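PDB 6EJQ: terminase small subunit from Thermus phage G20c, which probably binds the packaging initiation site on viral DNA and regulates the ATPase of the large terminase subunit, assembling as a nine-membered ring. Local coordinates for the interface of chains A and B. Coordinates in Å, arbitrary orientation; residue numbers count along the deposited sequence, not the author numbering. Chains: chain A/B, Terminase small subunit.

The interface of chains A and B. Residues chain A 84, 88, 115; chain B 76, 79, 83.
A:Tyr84 reaches across to helix 59-95 of chain B, where two residues one turn apart, B:Phe76 and B:Asp79, take hold of its ring and its hydroxyl. CG of the tyrosine stands anti to the backbone N (chi1 174°), which carries the ring away from its own helix 59-95 and sends the phenol end into the neighbouring subunit. There OH donates a hydrogen bond to the carboxylate oxygen OD2 of B:Asp79, 2.6 Å away. OD2 receives it with its anti lone pair, the one turned away from OD1, and lies in plane at the edge of the tyrosine ring. The carboxylate plane is turned only 24° from the ring plane, although the two side chains meet at a slant.

One face of the tyrosine ring is taken by B:Phe76, whose edge points into it in a T-shaped pair with the planes 71° apart. The rim atom CE1 of B:Phe76 sits over the centre of the tyrosine ring, 3.6 Å from its CE2, while the adjacent CD1 leans toward the phenol carbon CZ. Over the opposite face, offset toward the rim, lies CG of A:Leu88, one turn further along the same helix. The tyrosine is thus sandwiched between an aromatic edge from the partner and the branch point of a leucine from its own chain, an arrangement that should limit swinging of the ring while the hydrogen bond fixes its tip.

A:Leu88 divides its two methyls between polar and apolar neighbours: CD1 rests against the carboxylate of B:Asp79, and CD2 turns to B:Ile83. Helix 112-138 of chain A adds A:Ile115, making this a three-helix junction within the homononameric ring. The extended CG1 arm of B:Ile83 brings its terminal methyl CD1 up against both chain A residues, facing the place where they meet, 3.9 Å from CD2 of A:Leu88 and 3.9 Å from CG2 of A:Ile115.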
loop_
_atom_site.group_PDB
_atom_site.type_symbol
_atom_site.label_atom_id
_atom_site.label_comp_id
_atom_site.label_asym_id
_atom_site.label_seq_id
_atom_site.Cartn_x
_atom_site.Cartn_y
_atom_site.Cartn_z
ATOM N N TYR A 84 16.677 -7.457 17.691
ATOM C CA TYR A 84 15.488 -8.252 17.978
ATOM C C TYR A 84 15.505 -8.794 19.415
ATOM O O TYR A 84 14.473 -8.784 20.088
ATOM C CB TYR A 84 15.362 -9.394 16.968
ATOM C CG TYR A 84 14.246 -10.386 17.249
ATOM C CD1 TYR A 84 12.935 -10.149 16.827
ATOM C CD2 TYR A 84 14.514 -11.570 17.927
ATOM C CE1 TYR A 84 11.930 -11.083 17.070
ATOM C CE2 TYR A 84 13.522 -12.497 18.186
ATOM C CZ TYR A 84 12.237 -12.259 17.762
ATOM O OH TYR A 84 11.293 -13.212 18.038
ATOM N N LEU A 88 12.855 -8.013 22.540
ATOM C CA LEU A 88 12.244 -9.005 23.427
ATOM C C LEU A 88 12.561 -8.713 24.893
ATOM O O LEU A 88 11.697 -8.918 25.747
ATOM C CB LEU A 88 12.676 -10.446 23.083
ATOM C CG LEU A 88 12.153 -11.082 21.787
ATOM C CD1 LEU A 88 12.726 -12.486 21.654
ATOM C CD2 LEU A 88 10.630 -11.124 21.727
ATOM N N ILE A 115 7.823 -6.218 17.097
ATOM C CA ILE A 115 8.643 -7.424 17.216
ATOM C C ILE A 115 8.422 -8.317 15.994
ATOM O O ILE A 115 9.389 -8.810 15.394
ATOM C CB ILE A 115 8.352 -8.193 18.540
ATOM C CG1 ILE A 115 8.888 -7.388 19.731
ATOM C CG2 ILE A 115 8.973 -9.591 18.529
ATOM C CD1 ILE A 115 8.411 -7.833 21.104
ATOM N N PHE B 76 11.544 -17.679 15.523
ATOM C CA PHE B 76 10.670 -16.507 15.592
ATOM C C PHE B 76 9.213 -16.879 15.861
ATOM O O PHE B 76 8.546 -16.223 16.660
ATOM C CB PHE B 76 10.740 -15.679 14.305
ATOM C CG PHE B 76 12.075 -15.008 14.054
ATOM C CD1 PHE B 76 12.768 -14.365 15.066
ATOM C CD2 PHE B 76 12.601 -14.965 12.773
ATOM C CE1 PHE B 76 13.978 -13.732 14.816
ATOM C CE2 PHE B 76 13.800 -14.320 12.509
ATOM C CZ PHE B 76 14.497 -13.708 13.535
ATOM N N ASP B 79 8.656 -17.499 19.482
ATOM C CA ASP B 79 8.613 -16.251 20.244
ATOM C C ASP B 79 7.251 -15.569 20.068
ATOM O O ASP B 79 6.650 -15.101 21.039
ATOM C CB ASP B 79 9.717 -15.268 19.803
ATOM C CG ASP B 79 11.136 -15.722 20.180
ATOM O OD1 ASP B 79 11.312 -16.576 21.060
ATOM O OD2 ASP B 79 12.092 -15.212 19.574
ATOM N N ILE B 83 4.225 -14.445 22.787
ATOM C CA ILE B 83 3.676 -13.090 22.791
ATOM C C ILE B 83 2.159 -13.115 22.573
ATOM O O ILE B 83 1.420 -12.409 23.270
ATOM C CB ILE B 83 4.376 -12.185 21.750
ATOM C CG1 ILE B 83 5.828 -11.928 22.194
ATOM C CG2 ILE B 83 3.640 -10.856 21.595
ATOM C CD1 ILE B 83 6.747 -11.430 21.098
#